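PDB 3SQR: laccase from Botrytis aclada, which catalyses the copper-dependent oxidation of phenolic substrates, with reduction of dioxygen to water, and probably serves in lignin degradation and detoxification of lignin-derived products. Local coordinates for residues Leu421-Asn426 / Ser545-Lys550; Gly141-Pro146 / Pro519-Leu524; His126-Leu131 / Asn290-Ile295; Ser417-Lys422 / Thr432-Val437. One frame throughout, in Å; residues are numbered along the deposited sequence. Where two conformers were deposited one is given.

Interaction 1: residues Leu421-Asn426 / Ser545-Lys550; sequences LKIFNN and SSIAVK. With NAG (2-acetamido-2-deoxy-beta-D-glucopyranose), chain J.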
loop_
_atom_site.group_PDB
_atom_site.type_symbol
_atom_site.label_atom_id
_atom_site.label_comp_id
_atom_site.label_asym_id
_atom_site.label_seq_id
_atom_site.Cartn_x
_atom_site.Cartn_y
_atom_site.Cartn_z
ATOM N N LEU A 421 12.638 -19.670 -3.596
ATOM C CA LEU A 421 13.230 -20.806 -4.363
ATOM C C LEU A 421 14.562 -21.146 -3.744
ATOM O O LEU A 421 14.866 -22.319 -3.482
ATOM C CB LEU A 421 13.301 -20.484 -5.813
ATOM C CG LEU A 421 13.969 -21.581 -6.668
ATOM C CD1 LEU A 421 13.234 -22.924 -6.475
ATOM C CD2 LEU A 421 13.960 -21.104 -8.108
ATOM N N LYS A 422 15.312 -20.127 -3.421
ATOM C CA LYS A 422 16.581 -20.338 -2.711
ATOM C C LYS A 422 16.379 -21.059 -1.382
ATOM O O LYS A 422 17.111 -22.004 -0.996
ATOM C CB LYS A 422 17.315 -19.002 -2.574
ATOM C CG LYS A 422 17.631 -18.334 -3.877
ATOM C CD LYS A 422 18.467 -17.096 -3.664
ATOM C CE LYS A 422 18.671 -16.281 -4.870
ATOM N NZ LYS A 422 19.620 -16.988 -5.865
ATOM N N ILE A 423 15.379 -20.635 -0.609
ATOM C CA ILE A 423 15.045 -21.309 0.591
ATOM C C ILE A 423 14.597 -22.755 0.378
ATOM O O ILE A 423 15.039 -23.611 1.096
ATOM C CB ILE A 423 13.893 -20.504 1.344
ATOM C CG1 ILE A 423 14.542 -19.268 1.898
ATOM C CG2 ILE A 423 13.243 -21.381 2.360
ATOM C CD1 ILE A 423 13.480 -18.197 2.324
ATOM N N PHE A 424 13.719 -23.019 -0.585
ATOM C CA PHE A 424 13.331 -24.392 -0.938
ATOM C C PHE A 424 14.554 -25.269 -1.311
ATOM O O PHE A 424 14.545 -26.474 -1.063
ATOM C CB PHE A 424 12.348 -24.401 -2.109
ATOM C CG PHE A 424 10.974 -23.772 -1.778
ATOM C CD1 PHE A 424 10.594 -23.472 -0.461
ATOM C CD2 PHE A 424 10.059 -23.540 -2.806
ATOM C CE1 PHE A 424 9.336 -22.910 -0.196
ATOM C CE2 PHE A 424 8.825 -22.982 -2.558
ATOM C CZ PHE A 424 8.441 -22.680 -1.256
ATOM N N ASN A 425 15.553 -24.654 -1.898
ATOM C CA ASN A 425 16.853 -25.320 -2.154
ATOM C C ASN A 425 17.843 -25.321 -1.007
ATOM O O ASN A 425 19.016 -25.691 -1.200
ATOM C CB ASN A 425 17.463 -24.709 -3.393
ATOM C CG ASN A 425 16.792 -25.214 -4.655
ATOM O OD1 ASN A 425 16.205 -24.445 -5.423
ATOM N ND2 ASN A 425 16.856 -26.559 -4.868
ATOM N N ASN A 426 17.367 -24.937 0.192
ATOM C CA ASN A 426 18.084 -25.027 1.464
ATOM C C ASN A 426 19.300 -24.111 1.563
ATOM O O ASN A 426 20.218 -24.349 2.326
ATOM C CB ASN A 426 18.443 -26.475 1.784
ATOM C CG ASN A 426 17.228 -27.330 2.010
ATOM O OD1 ASN A 426 16.208 -26.879 2.588
ATOM N ND2 ASN A 426 17.296 -28.573 1.545
ATOM N N SER A 545 13.969 -22.174 8.673
ATOM C CA SER A 545 13.822 -23.636 8.697
ATOM C C SER A 545 12.428 -23.961 9.233
ATOM O O SER A 545 11.968 -25.120 9.149
ATOM C CB SER A 545 14.921 -24.266 9.565
ATOM O OG SER A 545 14.757 -23.872 10.919
ATOM N N SER A 546 11.718 -22.940 9.752
ATOM C CA SER A 546 10.326 -23.173 10.136
ATOM C C SER A 546 9.290 -22.901 9.065
ATOM O O SER A 546 8.077 -23.023 9.353
ATOM C CB SER A 546 9.943 -22.346 11.353
ATOM O OG SER A 546 10.728 -22.688 12.464
ATOM N N ILE A 547 9.698 -22.569 7.852
ATOM C CA ILE A 547 8.727 -22.310 6.811
ATOM C C ILE A 547 8.076 -23.640 6.416
ATOM O O ILE A 547 8.776 -24.589 6.229
ATOM C CB ILE A 547 9.389 -21.646 5.555
ATOM C CG1 ILE A 547 9.863 -20.220 5.916
ATOM C CG2 ILE A 547 8.449 -21.570 4.370
ATOM C CD1 ILE A 547 10.893 -19.605 4.957
ATOM N N ALA A 548 6.759 -23.707 6.271
ATOM C CA ALA A 548 6.173 -24.973 5.866
ATOM C C ALA A 548 5.334 -24.716 4.634
ATOM O O ALA A 548 4.530 -23.777 4.598
ATOM C CB ALA A 548 5.390 -25.544 6.978
ATOM N N VAL A 549 5.575 -25.490 3.582
ATOM C CA VAL A 549 4.781 -25.326 2.372
ATOM C C VAL A 549 4.241 -26.730 2.049
ATOM O O VAL A 549 4.893 -27.796 2.319
ATOM C CB VAL A 549 5.538 -24.589 1.168
ATOM C CG1 VAL A 549 4.574 -24.231 -0.006
ATOM C CG2 VAL A 549 6.214 -23.279 1.666
ATOM N N LYS A 550 3.003 -26.692 1.581
ATOM C CA LYS A 550 2.260 -27.856 1.167
ATOM C C LYS A 550 2.899 -28.289 -0.160
ATOM O O LYS A 550 3.351 -27.454 -0.942
ATOM C CB LYS A 550 0.777 -27.484 1.016
ATOM C CG LYS A 550 0.137 -26.874 2.256
ATOM C CD LYS A 550 -1.296 -26.431 1.958
ATOM C CE LYS A 550 -1.916 -25.738 3.191
ATOM N NZ LYS A 550 -3.400 -25.605 3.027
HETATM C C1 NAG J . 16.188 -29.480 1.750
HETATM C C2 NAG J . 16.056 -30.528 0.650
HETATM C C3 NAG J . 15.015 -31.588 1.039
HETATM C C4 NAG J . 15.132 -32.053 2.503
HETATM C C5 NAG J . 15.190 -30.839 3.425
HETATM C C6 NAG J . 15.285 -31.223 4.905
HETATM C C7 NAG J . 16.434 -29.907 -1.726
HETATM C C8 NAG J . 15.972 -29.031 -2.860
HETATM N N2 NAG J . 15.750 -29.787 -0.584
HETATM O O3 NAG J . 15.178 -32.694 0.192
HETATM O O4 NAG J . 14.006 -32.818 2.892
HETATM O O5 NAG J . 16.324 -30.074 3.039
HETATM O O6 NAG J . 16.478 -31.949 5.105
HETATM O O7 NAG J . 17.381 -30.683 -1.881
#
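The C-terminal turn of helix 419-424, closed by a Schellman motif, packs through Ile-423 and Phe-424 against Ile-547 and Val-549 of the loop between strand 537-542 and helix 551-567. The contact is wholly apolar. Ile-547 directs its CG1 branch anti to the carbonyl carbon (chi1 -68°), which carries the terminal methyl against both methyls of Ile-423: CD1 of Ile-547 lies 3.9 Å from CG2 and 4.0 Å from CD1 of Ile-423, the two side chains meeting at about a right angle. Two residues on, the extended loop brings Val-549 to the same side, while Ala-548 between them turns its methyl away from the helix. The CG2 branch of Val-549 makes the closest approach, 3.7 Å from both CE1 and CZ of Phe-424, coming obliquely to the outer end of the ring. The same phenyl group makes an edge-to-face contact with Phe-557 of helix 551-567, so the ring lies between the loop and the helix that follows, which probably limits its rotation. Lys-550, next in the loop, is the N-cap residue of that helix.

Just past Phe-424 the helix ends. Asn-426 takes a positive phi of 67° and its N bonds Ile-423 O at 2.8 Å, while Glu-427 N reaches back to Lys-422 O. The Asn-426 side chain bears an N-linked sugar, with ND2 joined to NAG C1 by a 1.4 Å covalent bond, and the acetamide methyl C8 rests 3.4 Å from Phe-424 O. A glycosylated Asn-X-Thr sequon thus begins at the C-prime residue of a classical Schellman helix end.

Interaction 2: residues Gly141-Pro146 / Pro519-Leu524; sequences GVTQCP and PGSWLL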
loop_
_atom_site.group_PDB
_atom_site.type_symbol
_atom_site.label_atom_id
_atom_site.label_comp_id
_atom_site.label_asym_id
_atom_site.label_seq_id
_atom_site.Cartn_x
_atom_site.Cartn_y
_atom_site.Cartn_z
ATOM N N GLY A 141 10.568 -12.361 -7.311
ATOM C CA GLY A 141 11.910 -12.323 -6.802
ATOM C C GLY A 141 12.063 -12.644 -5.347
ATOM O O GLY A 141 13.186 -12.833 -4.854
ATOM N N VAL A 142 10.966 -12.590 -4.581
ATOM C CA VAL A 142 11.028 -12.971 -3.177
ATOM C C VAL A 142 10.148 -14.176 -2.878
ATOM O O VAL A 142 10.625 -15.209 -2.357
ATOM C CB VAL A 142 10.635 -11.794 -2.265
ATOM C CG1 VAL A 142 10.555 -12.286 -0.761
ATOM C CG2 VAL A 142 11.541 -10.526 -2.491
ATOM N N THR A 143 8.832 -14.089 -3.169
ATOM C CA THR A 143 7.891 -15.189 -2.820
ATOM C C THR A 143 7.402 -16.008 -4.000
ATOM O O THR A 143 6.712 -17.023 -3.853
ATOM C CB THR A 143 6.683 -14.651 -2.048
ATOM O OG1 THR A 143 5.964 -13.791 -2.901
ATOM C CG2 THR A 143 7.118 -13.901 -0.800
ATOM N N GLN A 144 7.777 -15.576 -5.187
ATOM C CA GLN A 144 7.453 -16.260 -6.424
ATOM C C GLN A 144 8.304 -15.772 -7.574
ATOM O O GLN A 144 8.873 -14.683 -7.552
ATOM C CB GLN A 144 6.010 -16.014 -6.856
ATOM C CG GLN A 144 5.650 -14.591 -7.136
ATOM C CD GLN A 144 4.217 -14.466 -7.626
ATOM O OE1 GLN A 144 3.298 -14.265 -6.812
ATOM N NE2 GLN A 144 4.006 -14.634 -8.920
ATOM N N CYS A 145 8.322 -16.558 -8.637
ATOM C CA CYS A 145 8.717 -16.085 -9.924
ATOM C C CYS A 145 7.506 -15.292 -10.464
ATOM O O CYS A 145 6.364 -15.584 -10.094
ATOM C CB CYS A 145 8.996 -17.222 -10.906
ATOM S SG CYS A 145 10.493 -18.187 -10.439
ATOM N N PRO A 146 7.774 -14.397 -11.398
ATOM C CA PRO A 146 6.699 -13.740 -12.060
ATOM C C PRO A 146 5.810 -14.720 -12.794
ATOM O O PRO A 146 6.235 -15.796 -13.253
ATOM C CB PRO A 146 7.382 -12.761 -12.984
ATOM C CG PRO A 146 8.759 -12.591 -12.407
ATOM C CD PRO A 146 9.068 -13.897 -11.886
ATOM N N PRO A 519 7.201 -17.285 9.897
ATOM C CA PRO A 519 8.351 -17.642 9.054
ATOM C C PRO A 519 8.132 -17.368 7.578
ATOM O O PRO A 519 7.042 -17.641 7.029
ATOM C CB PRO A 519 8.487 -19.138 9.312
ATOM C CG PRO A 519 7.894 -19.339 10.597
ATOM C CD PRO A 519 6.739 -18.382 10.752
ATOM N N GLY A 520 9.162 -16.894 6.900
ATOM C CA GLY A 520 9.055 -16.517 5.489
ATOM C C GLY A 520 10.122 -15.527 5.073
ATOM O O GLY A 520 11.084 -15.253 5.769
ATOM N N SER A 521 9.931 -15.012 3.891
ATOM C CA SER A 521 10.830 -14.072 3.328
ATOM C C SER A 521 10.004 -12.847 3.040
ATOM O O SER A 521 9.201 -12.851 2.101
ATOM C CB SER A 521 11.404 -14.640 2.064
ATOM O OG SER A 521 10.375 -15.079 1.203
ATOM N N TRP A 522 10.263 -11.819 3.824
ATOM C CA TRP A 522 9.414 -10.633 3.880
ATOM C C TRP A 522 10.109 -9.376 3.397
ATOM O O TRP A 522 11.055 -8.909 3.998
ATOM C CB TRP A 522 8.903 -10.477 5.303
ATOM C CG TRP A 522 8.236 -11.692 5.771
ATOM C CD1 TRP A 522 8.577 -12.475 6.848
ATOM C CD2 TRP A 522 7.109 -12.317 5.190
ATOM N NE1 TRP A 522 7.765 -13.503 6.961
ATOM C CE2 TRP A 522 6.813 -13.451 5.995
ATOM C CE3 TRP A 522 6.251 -12.002 4.148
ATOM C CZ2 TRP A 522 5.740 -14.269 5.761
ATOM C CZ3 TRP A 522 5.163 -12.843 3.899
ATOM C CH2 TRP A 522 4.934 -13.984 4.696
ATOM N N LEU A 523 9.609 -8.846 2.324
ATOM C CA LEU A 523 10.133 -7.634 1.735
ATOM C C LEU A 523 9.821 -6.415 2.627
ATOM O O LEU A 523 8.746 -6.335 3.241
ATOM C CB LEU A 523 9.539 -7.422 0.353
ATOM C CG LEU A 523 10.124 -6.262 -0.465
ATOM C CD1 LEU A 523 11.625 -6.593 -0.818
ATOM C CD2 LEU A 523 9.316 -6.017 -1.709
ATOM N N LEU A 524 10.768 -5.495 2.733
ATOM C CA LEU A 524 10.504 -4.207 3.345
ATOM C C LEU A 524 11.072 -3.184 2.367
ATOM O O LEU A 524 12.162 -3.345 1.869
ATOM C CB LEU A 524 11.199 -4.073 4.695
ATOM C CG LEU A 524 11.137 -2.656 5.296
ATOM C CD1 LEU A 524 11.009 -2.735 6.813
ATOM C CD2 LEU A 524 12.361 -1.821 4.821
#
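Val-142 faces Ser-521 with one methyl and Leu-523 with the other. Its CG1 is anti to the backbone N (chi1 174°) and packs against two oxygens of the serine, 3.2 Å from Ser-521 O and 3.4 Å from Ser-521 OG, the latter weakly hydrogen-bonded to Thr-420 OG1. CG2 is turned toward Leu-523 and meets its CD1 more loosely at 4.3 Å. Thr-143 adds a second methyl, CG2, 3.7 Å from Ser-521 O. That branch faces the strand because OG1 is tucked between the backbone N and carbonyl carbon (chi1 64°), where it bonds Val-139 N. Ser-521 and Leu-523 alternate with Trp-522, whose side chain leaves from the other side of strand 520-526. This strand belongs to the third cupredoxin domain, and the loop 141-146 to the first; Cys-145 joins the loop to helix 551-567 through its disulfide to Cys-561. Leu-523 also packs on His-170, a ligand of one of the coppers, putting the contact next to the metal cluster. The loop itself is braced by Gln-144. Its NE2 donates to Cys-145 O at 2.8 Å, with the acceptor close to the amide plane, and OE1 bonds Tyr-155 OH, which holds the amide at both ends.

Interaction 3: residues His126-Leu131 / Asn290-Ile295; sequences HGIRQL and NDLVPI. With CU (copper (II) ion), chain F.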
loop_
_atom_site.group_PDB
_atom_site.type_symbol
_atom_site.label_atom_id
_atom_site.label_comp_id
_atom_site.label_asym_id
_atom_site.label_seq_id
_atom_site.Cartn_x
_atom_site.Cartn_y
_atom_site.Cartn_z
ATOM N N HIS A 126 -1.984 -6.167 -0.168
ATOM C CA HIS A 126 -1.252 -5.273 0.681
ATOM C C HIS A 126 -1.654 -5.412 2.140
ATOM O O HIS A 126 -2.781 -5.240 2.531
ATOM C CB HIS A 126 -1.272 -3.832 0.147
ATOM C CG HIS A 126 -0.431 -2.931 0.951
ATOM N ND1 HIS A 126 0.602 -2.214 0.425
ATOM C CD2 HIS A 126 -0.517 -2.578 2.256
ATOM C CE1 HIS A 126 1.143 -1.478 1.371
ATOM N NE2 HIS A 126 0.510 -1.710 2.506
ATOM N N GLY A 127 -0.643 -5.605 2.975
ATOM C CA GLY A 127 -0.813 -5.664 4.397
ATOM C C GLY A 127 -1.366 -6.994 4.882
ATOM O O GLY A 127 -1.544 -7.175 6.086
ATOM N N ILE A 128 -1.592 -7.922 3.960
ATOM C CA ILE A 128 -2.132 -9.197 4.316
ATOM C C ILE A 128 -1.010 -10.019 4.915
ATOM O O ILE A 128 -0.017 -10.234 4.280
ATOM C CB ILE A 128 -2.830 -9.915 3.111
ATOM C CG1 ILE A 128 -4.050 -9.062 2.649
ATOM C CG2 ILE A 128 -3.382 -11.283 3.530
ATOM C CD1 ILE A 128 -5.172 -8.811 3.724
ATOM N N ARG A 129 -1.273 -10.590 6.071
ATOM C CA ARG A 129 -0.201 -11.196 6.864
ATOM C C ARG A 129 0.426 -12.412 6.181
ATOM O O ARG A 129 1.610 -12.631 6.323
ATOM C CB ARG A 129 -0.798 -11.590 8.186
ATOM C CG ARG A 129 0.190 -11.986 9.177
ATOM C CD ARG A 129 -0.520 -12.494 10.392
ATOM N NE ARG A 129 0.407 -12.743 11.503
ATOM C CZ ARG A 129 -0.004 -13.184 12.699
ATOM N NH1 ARG A 129 -1.258 -13.454 12.883
ATOM N NH2 ARG A 129 0.836 -13.304 13.707
ATOM N N GLN A 130 -0.397 -13.198 5.465
ATOM C CA GLN A 130 0.004 -14.420 4.816
ATOM C C GLN A 130 0.681 -15.401 5.762
ATOM O O GLN A 130 1.590 -16.102 5.361
ATOM C CB GLN A 130 0.968 -14.121 3.649
ATOM C CG GLN A 130 0.387 -13.143 2.586
ATOM C CD GLN A 130 -0.713 -13.742 1.761
ATOM O OE1 GLN A 130 -1.080 -14.911 1.921
ATOM N NE2 GLN A 130 -1.261 -12.946 0.845
ATOM N N LEU A 131 0.175 -15.491 6.957
ATOM C CA LEU A 131 0.618 -16.547 7.910
ATOM C C LEU A 131 0.397 -17.930 7.312
ATOM O O LEU A 131 -0.732 -18.324 6.987
ATOM C CB LEU A 131 -0.089 -16.351 9.235
ATOM C CG LEU A 131 0.238 -17.292 10.380
ATOM C CD1 LEU A 131 1.679 -17.241 10.656
ATOM C CD2 LEU A 131 -0.616 -16.884 11.625
ATOM N N ASN A 290 -6.081 2.584 11.112
ATOM C CA ASN A 290 -4.991 2.837 10.262
ATOM C C ASN A 290 -4.519 1.532 9.653
ATOM O O ASN A 290 -4.443 0.535 10.317
ATOM C CB ASN A 290 -3.884 3.636 10.948
ATOM C CG ASN A 290 -3.219 2.975 12.170
ATOM O OD1 ASN A 290 -3.228 1.729 12.410
ATOM N ND2 ASN A 290 -2.548 3.805 12.904
ATOM N N ASP A 291 -4.273 1.565 8.356
ATOM C CA ASP A 291 -4.041 0.334 7.643
ATOM C C ASP A 291 -5.048 -0.736 8.068
ATOM O O ASP A 291 -6.220 -0.474 7.939
ATOM C CB ASP A 291 -2.567 -0.049 7.854
ATOM C CG ASP A 291 -1.613 1.032 7.321
ATOM O OD1 ASP A 291 -2.069 2.017 6.681
ATOM O OD2 ASP A 291 -0.372 0.883 7.538
ATOM N N LEU A 292 -4.624 -1.945 8.511
ATOM C CA LEU A 292 -5.558 -2.995 8.941
ATOM C C LEU A 292 -5.626 -3.148 10.455
ATOM O O LEU A 292 -5.948 -4.216 10.967
ATOM C CB LEU A 292 -5.267 -4.335 8.259
ATOM C CG LEU A 292 -5.548 -4.356 6.750
ATOM C CD1 LEU A 292 -4.627 -5.446 6.022
ATOM C CD2 LEU A 292 -6.980 -4.674 6.492
ATOM N N VAL A 293 -5.473 -2.009 11.119
ATOM C CA VAL A 293 -5.531 -1.974 12.604
ATOM C C VAL A 293 -6.493 -0.891 13.062
ATOM O O VAL A 293 -6.248 0.322 12.903
ATOM C CB VAL A 293 -4.173 -1.682 13.126
ATOM C CG1 VAL A 293 -4.139 -1.616 14.684
ATOM C CG2 VAL A 293 -3.112 -2.740 12.620
ATOM N N PRO A 294 -7.573 -1.324 13.686
ATOM C CA PRO A 294 -8.487 -0.392 14.296
ATOM C C PRO A 294 -7.835 0.397 15.426
ATOM O O PRO A 294 -7.056 -0.133 16.198
ATOM C CB PRO A 294 -9.588 -1.332 14.806
ATOM C CG PRO A 294 -9.550 -2.466 13.924
ATOM C CD PRO A 294 -8.119 -2.691 13.765
ATOM N N ILE A 295 -8.134 1.699 15.487
ATOM C CA ILE A 295 -7.528 2.574 16.471
ATOM C C ILE A 295 -8.635 3.213 17.298
ATOM O O ILE A 295 -9.773 3.232 16.909
ATOM C CB ILE A 295 -6.634 3.689 15.855
ATOM C CG1 ILE A 295 -7.417 4.618 14.942
ATOM C CG2 ILE A 295 -5.434 3.045 15.020
ATOM C CD1 ILE A 295 -6.652 5.945 14.561
HETATM CU CU CU F . 1.524 -2.114 -1.319
#
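Leu-292 CD1 meets the backbone of the first-domain loop at Gly-127, where the methyl lies 3.5 Å from Gly-127 O and 3.8 Å from Gly-127 C. Gly-127 offers it bare backbone, consistent with so close an approach. The same methyl touches Ile-128 CD1 at 4.1 Å, the two side chains meeting at a slant. It lies 4.0 Å from His-126 O, which is held by hydrogen bonding to Thr-165 OG1.

Outward from this small cluster, Leu-292 is presented by a type II' turn from Asn-290 to Val-293. Paired bonds close the turn, Asn-290 N to Val-293 O and Val-293 N to Asn-290 O, forming a tight hairpin between strands 285-290 and 293-300 of the second domain. Ile-128 is packed on its own side against Phe-157, Leu-183 and Ile-185 in the core of the first.

The neighbouring metal ligand is His-126. CG anti to the backbone N (chi1 -175°) swings the imidazole to the copper, which ND1 binds at 2.0 Å; His-168 and His-527 complete the protein ligands. On the far side of the ring NE2 bonds Asp-500 OD1. Asp-291 in turn accepts a bond from Asp-500 N through OD2 and forms a salt bridge with Arg-499 through OD1, so the hairpin probably contributes to placing the Asp-500 carboxylate. His-126, second histidine of a His-X-His motif beginning at His-124, and its copper are consistent with a type 3 site of the trinuclear cluster, set between the first and third cupredoxin domains as in other multicopper oxidases.

Interaction 4: residues Ser417-Lys422 / Thr432-Val437; sequences SPTTLK and TEYNVV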
loop_
_atom_site.group_PDB
_atom_site.type_symbol
_atom_site.label_atom_id
_atom_site.label_comp_id
_atom_site.label_asym_id
_atom_site.label_seq_id
_atom_site.Cartn_x
_atom_site.Cartn_y
_atom_site.Cartn_z
ATOM N N SER A 417 15.037 -16.623 -9.607
ATOM C CA SER A 417 15.555 -17.249 -8.411
ATOM C C SER A 417 15.105 -16.407 -7.253
ATOM O O SER A 417 15.867 -15.768 -6.529
ATOM C CB SER A 417 17.107 -17.401 -8.492
ATOM O OG SER A 417 17.549 -18.186 -7.428
ATOM N N PRO A 418 13.797 -16.444 -7.048
ATOM C CA PRO A 418 13.296 -15.737 -5.887
ATOM C C PRO A 418 13.827 -16.322 -4.613
ATOM O O PRO A 418 14.204 -17.486 -4.549
ATOM C CB PRO A 418 11.791 -15.923 -6.004
ATOM C CG PRO A 418 11.592 -17.113 -6.763
ATOM C CD PRO A 418 12.729 -17.145 -7.771
ATOM N N THR A 419 13.852 -15.522 -3.560
ATOM C CA THR A 419 14.344 -15.937 -2.262
ATOM C C THR A 419 13.728 -17.221 -1.796
ATOM O O THR A 419 14.406 -18.034 -1.175
ATOM C CB THR A 419 14.016 -14.847 -1.188
ATOM O OG1 THR A 419 14.402 -13.588 -1.739
ATOM C CG2 THR A 419 14.793 -15.102 0.087
ATOM N N THR A 420 12.411 -17.419 -2.023
ATOM C CA THR A 420 11.769 -18.637 -1.593
ATOM C C THR A 420 12.292 -19.851 -2.345
ATOM O O THR A 420 12.370 -20.917 -1.769
ATOM C CB THR A 420 10.213 -18.548 -1.700
ATOM O OG1 THR A 420 9.868 -17.396 -0.905
ATOM C CG2 THR A 420 9.611 -19.726 -0.966
ATOM N N LEU A 421 12.638 -19.670 -3.596
ATOM C CA LEU A 421 13.230 -20.806 -4.363
ATOM C C LEU A 421 14.562 -21.146 -3.744
ATOM O O LEU A 421 14.866 -22.319 -3.482
ATOM C CB LEU A 421 13.301 -20.484 -5.813
ATOM C CG LEU A 421 13.969 -21.581 -6.668
ATOM C CD1 LEU A 421 13.234 -22.924 -6.475
ATOM C CD2 LEU A 421 13.960 -21.104 -8.108
ATOM N N LYS A 422 15.312 -20.127 -3.421
ATOM C CA LYS A 422 16.581 -20.338 -2.711
ATOM C C LYS A 422 16.379 -21.059 -1.382
ATOM O O LYS A 422 17.111 -22.004 -0.996
ATOM C CB LYS A 422 17.315 -19.002 -2.574
ATOM C CG LYS A 422 17.631 -18.334 -3.877
ATOM C CD LYS A 422 18.467 -17.096 -3.664
ATOM C CE LYS A 422 18.671 -16.281 -4.870
ATOM N NZ LYS A 422 19.620 -16.988 -5.865
ATOM N N THR A 432 24.336 -10.714 -1.905
ATOM C CA THR A 432 24.412 -9.460 -1.220
ATOM C C THR A 432 23.276 -8.523 -1.643
ATOM O O THR A 432 22.667 -7.841 -0.817
ATOM C CB THR A 432 25.768 -8.789 -1.471
ATOM O OG1 THR A 432 26.759 -9.656 -0.899
ATOM C CG2 THR A 432 25.815 -7.426 -0.827
ATOM N N GLU A 433 22.993 -8.506 -2.917
ATOM C CA GLU A 433 21.997 -7.543 -3.413
ATOM C C GLU A 433 20.558 -7.957 -3.157
ATOM O O GLU A 433 19.637 -7.237 -3.523
ATOM C CB GLU A 433 22.235 -7.276 -4.878
ATOM C CG GLU A 433 22.003 -8.458 -5.777
ATOM C CD GLU A 433 23.213 -9.470 -5.961
ATOM O OE1 GLU A 433 24.281 -9.459 -5.255
ATOM O OE2 GLU A 433 23.013 -10.303 -6.857
ATOM N N TYR A 434 20.346 -9.111 -2.529
ATOM C CA TYR A 434 19.041 -9.473 -2.048
ATOM C C TYR A 434 18.769 -8.762 -0.725
ATOM O O TYR A 434 17.629 -8.838 -0.216
ATOM C CB TYR A 434 18.926 -11.020 -1.933
ATOM C CG TYR A 434 18.434 -11.679 -3.182
ATOM C CD1 TYR A 434 18.945 -11.332 -4.423
ATOM C CD2 TYR A 434 17.416 -12.650 -3.161
ATOM C CE1 TYR A 434 18.515 -11.898 -5.517
ATOM C CE2 TYR A 434 16.957 -13.196 -4.285
ATOM C CZ TYR A 434 17.539 -12.840 -5.493
ATOM O OH TYR A 434 17.137 -13.393 -6.717
ATOM N N ASN A 435 19.780 -8.093 -0.127
ATOM C CA ASN A 435 19.621 -7.365 1.120
ATOM C C ASN A 435 18.900 -8.151 2.230
ATOM O O ASN A 435 18.037 -7.624 2.983
ATOM C CB ASN A 435 18.959 -6.026 0.844
ATOM C CG ASN A 435 19.849 -5.102 0.092
ATOM O OD1 ASN A 435 20.996 -5.453 -0.222
ATOM N ND2 ASN A 435 19.361 -3.904 -0.190
ATOM N N VAL A 436 19.323 -9.403 2.426
ATOM C CA VAL A 436 18.665 -10.279 3.395
ATOM C C VAL A 436 19.137 -9.969 4.795
ATOM O O VAL A 436 20.330 -9.931 5.076
ATOM C CB VAL A 436 18.820 -11.802 3.094
ATOM C CG1 VAL A 436 18.310 -12.629 4.268
ATOM C CG2 VAL A 436 18.106 -12.149 1.832
ATOM N N VAL A 437 18.205 -9.767 5.696
ATOM C CA VAL A 437 18.507 -9.823 7.104
ATOM C C VAL A 437 17.858 -11.104 7.614
ATOM O O VAL A 437 16.632 -11.298 7.502
ATOM C CB VAL A 437 17.913 -8.664 7.862
ATOM C CG1 VAL A 437 18.040 -8.858 9.360
ATOM C CG2 VAL A 437 18.509 -7.329 7.403
#
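The Tyr-434 ring is met chiefly along one edge, near its plane, by Ser-417 O, Thr-419 OG1 and the backbone N of Thr-419. Thr-419 OG1 lies 3.5 Å from CD2 of Tyr-434, the threonine and tyrosine side chains running alongside each other with opposite senses. Lys-422 arrives obliquely, its CE 3.6 Å from Tyr-434 CE2 and 3.7 Å from CZ of the same ring. A bend at the end of the lysine chain (chi4 -71°) turns NZ away from the ring to Ser-417 OG, where it donates a 2.9 Å bond.

The phenol is the polar centre of the contact. Tyr-434 OH donates to Ser-417 O at 2.7 Å, approaching from above the carbonyl plane, 44° out of it, with a C=O...donor angle of 135°. Asp-414 N supplies the hydroxyl with a second partner. Gln-539 of strand 537-542 spans both segments, its OE1 bonded to Thr-419 OG1 and its NE2 to Tyr-434 O.

Pro-418, the N-cap residue just before helix 419-424, brings its backbone C to the ring edge. Donating to Ser-417 and accepting from Asp-414, the hydroxyl of the buried tyrosine has both an acceptor and a donor partner, and the lysine ammonium would probably polarise the Ser-417 hydroxyl that accepts its bond.

Interactions 1, 2 and 4 form one cluster, their centres 8 to 12 Å apart. Helix 419-424 is common to interactions 1 and 4, which share Leu-421 and Lys-422, while interactions 2 and 4 reach the same five-stranded sheet through strands 520-526 and 436-439. Loop 141-146 adjoins the helix start, with Gly-141 O 3.1 Å from Thr-419 N, and Ile-547 packs on Gly-520. Interaction 3 stands apart, about 18 Å from interaction 2 between centres, touching it through Trp-522. Along the chain, interaction 4 is nested within interaction 2, which crosses interactions 1 and 3. Contacts from the glycosylated surface to the copper cluster thereby join all three cupredoxin domains.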